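Local structure of tryptophan halogenase (Shewanella frigidimarina, 2PYX) at residues 191-203 with 210-222. The protein is probably a flavin-dependent tryptophan halogenase, an FAD-binding enzyme of the monooxygenase type thought to act on tryptophan. Numbering follows the deposited sequence. Where two conformers were deposited one is given.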
loop_
_atom_site.group_PDB
_atom_site.type_symbol
_atom_site.label_atom_id
_atom_site.label_comp_id
_atom_site.label_asym_id
_atom_site.label_seq_id
_atom_site.Cartn_x
_atom_site.Cartn_y
_atom_site.Cartn_z
ATOM N N VAL A 191 -8.299 21.219 12.439
ATOM C CA VAL A 191 -9.338 20.668 11.581
ATOM C C VAL A 191 -10.681 20.649 12.333
ATOM O O VAL A 191 -10.753 20.219 13.499
ATOM C CB VAL A 191 -8.936 19.278 11.075
ATOM C CG1 VAL A 191 -10.041 18.652 10.233
ATOM C CG2 VAL A 191 -7.653 19.432 10.246
ATOM N N THR A 192 -11.716 21.151 11.675
ATOM C CA THR A 192 -13.082 21.112 12.217
ATOM C C THR A 192 -13.717 19.776 11.895
ATOM O O THR A 192 -13.688 19.329 10.746
ATOM C CB THR A 192 -13.909 22.237 11.661
ATOM O OG1 THR A 192 -13.310 23.496 12.030
ATOM C CG2 THR A 192 -15.354 22.164 12.195
ATOM N N HIS A 193 -14.286 19.127 12.915
ATOM C CA HIS A 193 -14.860 17.794 12.795
ATOM C C HIS A 193 -16.376 17.908 12.979
ATOM O O HIS A 193 -16.848 18.445 13.991
ATOM C CB HIS A 193 -14.244 16.920 13.877
ATOM C CG HIS A 193 -14.555 15.464 13.776
ATOM N ND1 HIS A 193 -14.275 14.570 14.788
ATOM C CD2 HIS A 193 -15.071 14.732 12.759
ATOM C CE1 HIS A 193 -14.607 13.355 14.399
ATOM N NE2 HIS A 193 -15.118 13.426 13.179
ATOM N N ILE A 194 -17.130 17.405 12.016
ATOM C CA ILE A 194 -18.606 17.356 12.126
ATOM C C ILE A 194 -18.994 15.909 12.010
ATOM O O ILE A 194 -18.581 15.230 11.066
ATOM C CB ILE A 194 -19.312 18.154 11.027
ATOM C CG1 ILE A 194 -18.959 19.626 11.124
ATOM C CG2 ILE A 194 -20.838 17.944 11.112
ATOM C CD1 ILE A 194 -19.468 20.438 9.953
ATOM N N ARG A 195 -19.760 15.402 12.987
ATOM C CA ARG A 195 -20.295 14.047 12.930
ATOM C C ARG A 195 -21.751 14.110 12.502
ATOM O O ARG A 195 -22.618 14.412 13.337
ATOM C CB ARG A 195 -20.230 13.385 14.308
ATOM C CG ARG A 195 -18.841 13.055 14.825
ATOM C CD ARG A 195 -18.124 12.092 13.903
ATOM N NE ARG A 195 -17.484 10.997 14.638
ATOM C CZ ARG A 195 -17.823 9.713 14.552
ATOM N NH1 ARG A 195 -18.799 9.310 13.744
ATOM N NH2 ARG A 195 -17.163 8.817 15.273
ATOM N N ASP A 196 -22.031 13.841 11.230
ATOM C CA ASP A 196 -23.387 14.000 10.669
ATOM C C ASP A 196 -23.530 13.367 9.293
ATOM O O ASP A 196 -22.532 12.973 8.677
ATOM C CB ASP A 196 -23.693 15.502 10.561
ATOM C CG ASP A 196 -25.197 15.814 10.524
ATOM O OD1 ASP A 196 -26.017 14.869 10.539
ATOM O OD2 ASP A 196 -25.515 17.022 10.501
ATOM N N HIS A 197 -24.766 13.278 8.803
ATOM C CA HIS A 197 -25.048 12.826 7.438
ATOM C C HIS A 197 -25.199 13.984 6.480
ATOM O O HIS A 197 -25.600 15.087 6.880
ATOM C CB HIS A 197 -26.344 12.020 7.406
ATOM C CG HIS A 197 -26.368 10.899 8.384
ATOM N ND1 HIS A 197 -26.781 11.061 9.688
ATOM C CD2 HIS A 197 -26.005 9.599 8.259
ATOM C CE1 HIS A 197 -26.694 9.904 10.320
ATOM N NE2 HIS A 197 -26.224 9.003 9.476
ATOM N N VAL A 198 -24.906 13.730 5.210
ATOM C CA VAL A 198 -25.121 14.708 4.145
ATOM C C VAL A 198 -26.438 14.357 3.478
ATOM O O VAL A 198 -26.607 13.255 2.937
ATOM C CB VAL A 198 -23.982 14.699 3.127
ATOM C CG1 VAL A 198 -24.259 15.635 1.973
ATOM C CG2 VAL A 198 -22.668 15.078 3.839
ATOM N N SER A 199 -27.370 15.300 3.524
ATOM C CA SER A 199 -28.698 15.075 2.965
ATOM C C SER A 199 -28.806 15.510 1.511
ATOM O O SER A 199 -29.529 14.888 0.727
ATOM C CB SER A 199 -29.746 15.808 3.796
ATOM O OG SER A 199 -29.817 15.265 5.103
ATOM N N GLN A 200 -28.154 16.608 1.157
ATOM C CA GLN A 200 -28.120 17.065 -0.234
ATOM C C GLN A 200 -26.747 17.543 -0.600
ATOM O O GLN A 200 -26.046 18.113 0.237
ATOM C CB GLN A 200 -29.039 18.250 -0.477
ATOM C CG GLN A 200 -30.493 17.987 -0.264
ATOM C CD GLN A 200 -31.288 19.247 -0.393
ATOM O OE1 GLN A 200 -31.780 19.791 0.614
ATOM N NE2 GLN A 200 -31.411 19.747 -1.605
ATOM N N ILE A 201 -26.399 17.361 -1.869
ATOM C CA ILE A 201 -25.211 17.929 -2.466
ATOM C C ILE A 201 -25.701 18.938 -3.499
ATOM O O ILE A 201 -26.417 18.574 -4.454
ATOM C CB ILE A 201 -24.364 16.834 -3.183
ATOM C CG1 ILE A 201 -24.154 15.649 -2.239
ATOM C CG2 ILE A 201 -23.065 17.416 -3.745
ATOM C CD1 ILE A 201 -23.618 14.401 -2.918
ATOM N N ILE A 202 -25.313 20.195 -3.321
ATOM C CA ILE A 202 -25.798 21.298 -4.153
ATOM C C ILE A 202 -24.714 21.790 -5.092
ATOM O O ILE A 202 -23.593 22.106 -4.647
ATOM C CB ILE A 202 -26.222 22.505 -3.271
ATOM C CG1 ILE A 202 -27.114 22.048 -2.130
ATOM C CG2 ILE A 202 -26.861 23.605 -4.105
ATOM C CD1 ILE A 202 -28.310 21.350 -2.562
ATOM N N ASN A 203 -25.045 21.901 -6.373
ATOM C CA ASN A 203 -24.121 22.417 -7.342
ATOM C C ASN A 203 -24.347 23.874 -7.602
ATOM O O ASN A 203 -25.451 24.383 -7.399
ATOM C CB ASN A 203 -24.271 21.654 -8.658
ATOM C CG ASN A 203 -23.732 20.221 -8.574
ATOM O OD1 ASN A 203 -23.077 19.826 -7.595
ATOM N ND2 ASN A 203 -24.017 19.432 -9.612
ATOM N N GLU A 210 -21.115 23.161 -4.621
ATOM C CA GLU A 210 -21.084 24.456 -3.935
ATOM C C GLU A 210 -21.211 24.287 -2.429
ATOM O O GLU A 210 -20.544 24.949 -1.641
ATOM C CB GLU A 210 -22.258 25.287 -4.447
ATOM C CG GLU A 210 -22.475 26.569 -3.742
ATOM C CD GLU A 210 -23.639 27.285 -4.351
ATOM O OE1 GLU A 210 -23.411 27.966 -5.369
ATOM O OE2 GLU A 210 -24.775 27.089 -3.857
ATOM N N LYS A 211 -22.082 23.404 -2.006
ATOM C CA LYS A 211 -22.332 23.235 -0.605
ATOM C C LYS A 211 -23.024 21.928 -0.332
ATOM O O LYS A 211 -23.573 21.291 -1.241
ATOM C CB LYS A 211 -23.128 24.425 -0.031
ATOM C CG LYS A 211 -24.531 24.532 -0.551
ATOM C CD LYS A 211 -25.171 25.829 -0.089
ATOM C CE LYS A 211 -26.555 26.033 -0.691
ATOM N NZ LYS A 211 -27.048 27.422 -0.359
ATOM N N LEU A 212 -22.929 21.497 0.919
ATOM C CA LEU A 212 -23.599 20.311 1.391
ATOM C C LEU A 212 -24.631 20.728 2.406
ATOM O O LEU A 212 -24.368 21.586 3.227
ATOM C CB LEU A 212 -22.626 19.340 2.042
ATOM C CG LEU A 212 -21.435 18.969 1.180
ATOM C CD1 LEU A 212 -20.555 18.028 1.980
ATOM C CD2 LEU A 212 -21.880 18.302 -0.116
ATOM N N ILE A 213 -25.820 20.134 2.314
ATOM C CA ILE A 213 -26.825 20.370 3.317
ATOM C C ILE A 213 -26.814 19.142 4.195
ATOM O O ILE A 213 -27.066 18.023 3.726
ATOM C CB ILE A 213 -28.214 20.659 2.716
ATOM C CG1 ILE A 213 -28.096 21.657 1.570
ATOM C CG2 ILE A 213 -29.065 21.212 3.807
ATOM C CD1 ILE A 213 -29.398 22.232 1.095
ATOM N N THR A 214 -26.404 19.343 5.443
ATOM C CA THR A 214 -26.304 18.271 6.411
ATOM C C THR A 214 -27.650 18.030 7.063
ATOM O O THR A 214 -28.562 18.862 6.954
ATOM C CB THR A 214 -25.224 18.500 7.512
ATOM O OG1 THR A 214 -25.581 19.593 8.375
ATOM C CG2 THR A 214 -23.848 18.758 6.860
ATOM N N LYS A 215 -27.773 16.874 7.705
ATOM C CA LYS A 215 -29.034 16.506 8.344
ATOM C C LYS A 215 -29.335 17.376 9.580
ATOM O O LYS A 215 -30.498 17.758 9.800
ATOM C CB LYS A 215 -29.015 15.028 8.710
ATOM C CG LYS A 215 -30.344 14.520 9.220
ATOM C CD LYS A 215 -30.424 13.017 9.157
ATOM C CE LYS A 215 -31.831 12.561 9.512
ATOM N NZ LYS A 215 -31.980 11.071 9.461
ATOM N N GLN A 216 -28.312 17.719 10.364
ATOM C CA GLN A 216 -28.495 18.542 11.560
ATOM C C GLN A 216 -27.439 19.612 11.875
ATOM O O GLN A 216 -27.431 20.164 12.978
ATOM C CB GLN A 216 -28.651 17.629 12.780
ATOM C CG GLN A 216 -27.433 16.860 13.192
ATOM C CD GLN A 216 -27.723 15.918 14.355
ATOM O OE1 GLN A 216 -26.831 15.602 15.157
ATOM N NE2 GLN A 216 -28.973 15.459 14.449
ATOM N N ASN A 217 -26.557 19.926 10.926
ATOM C CA ASN A 217 -25.542 20.975 11.123
ATOM C C ASN A 217 -25.660 22.093 10.091
ATOM O O ASN A 217 -24.710 22.860 9.844
ATOM C CB ASN A 217 -24.128 20.363 11.101
ATOM C CG ASN A 217 -23.765 19.674 12.406
ATOM O OD1 ASN A 217 -23.193 20.294 13.308
ATOM N ND2 ASN A 217 -24.119 18.397 12.525
ATOM N N GLY A 218 -26.819 22.193 9.460
ATOM C CA GLY A 218 -27.049 23.229 8.467
ATOM C C GLY A 218 -26.249 23.022 7.190
ATOM O O GLY A 218 -25.863 21.887 6.850
ATOM N N GLU A 219 -26.041 24.120 6.482
ATOM C CA GLU A 219 -25.350 24.124 5.178
ATOM C C GLU A 219 -23.853 24.352 5.404
ATOM O O GLU A 219 -23.459 25.242 6.163
ATOM C CB GLU A 219 -25.896 25.209 4.262
ATOM C CG GLU A 219 -27.386 25.174 4.081
ATOM C CD GLU A 219 -27.860 26.133 3.016
ATOM O OE1 GLU A 219 -27.078 27.021 2.604
ATOM O OE2 GLU A 219 -29.026 25.994 2.595
ATOM N N ILE A 220 -23.038 23.515 4.750
ATOM C CA ILE A 220 -21.593 23.590 4.848
ATOM C C ILE A 220 -21.115 23.910 3.440
ATOM O O ILE A 220 -21.244 23.061 2.535
ATOM C CB ILE A 220 -20.994 22.256 5.327
ATOM C CG1 ILE A 220 -21.550 21.847 6.697
ATOM C CG2 ILE A 220 -19.447 22.331 5.406
ATOM C CD1 ILE A 220 -21.131 22.765 7.834
ATOM N N SER A 221 -20.575 25.110 3.254
ATOM C CA SER A 221 -20.111 25.563 1.950
ATOM C C SER A 221 -18.617 25.327 1.829
ATOM O O SER A 221 -17.895 25.369 2.815
ATOM C CB SER A 221 -20.413 27.052 1.746
ATOM O OG SER A 221 -21.828 27.307 1.708
ATOM N N GLY A 222 -18.177 25.048 0.605
ATOM C CA GLY A 222 -16.758 24.905 0.348
ATOM C C GLY A 222 -16.436 25.073 -1.116
ATOM O O GLY A 222 -17.341 25.208 -1.966
HETATM O O HOH W 1 -23.807 16.536 14.502
#
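D196, in the short link between strand 192-195 and strand 198-203, reaches the turn 214-218 that joins the other two strands, 209-214 and 219-221, of an antiparallel three-stranded sheet; strand 192-195 itself edges the sheet of what is probably the Rossmann-type FAD-binding domain. It illustrates how one carboxylate can tie a hairpin turn to the link between two strands. A chi1 of -158° swings CG away from the backbone N and toward that turn: CB lies 3.5 Å from N217 ND2, CG faces the CG of Q216, and OD1 rests against K215 CB while taking the backbone N-H of H197 from above the carboxylate plane. OD2 is gripped by two N-H donors: its syn lone pair takes the backbone N of Q216 at 2.9 Å, and N217 ND2 comes from above the plane at 2.8 Å, along an almost straight N-H (175°). Replacing D196 by an alanine would probably leave both donors without this acceptor and the N217 amide held, among the partners described here, by its water alone. T214 completes the turn from within: OG1 receives the N217 backbone N, an ST motif, and donates to G218 O.

Beyond the turn, S199 N and Q200 N both bond to I213 O, a classic beta bulge, and a second one sets E210 and K211 opposite I202. I213 and Q200 run side by side, I213 CD1 meeting Q200 OE1 at 3.4 Å, while I202 CG1 packs on I213 CG1. The other face carries I201 CG2 against L212 CD2, and L212 continues onto I11, V13 and I48 of strands 9-13 and 44-49. V198, predicted to bind FAD, lays CG1 over L212 CB. In the strand before D196, I194 meets I220 tip to tip, CD1 to CD1, at 3.6 Å, and a water donates to R195 O while accepting from N217 ND2 at 2.7 Å.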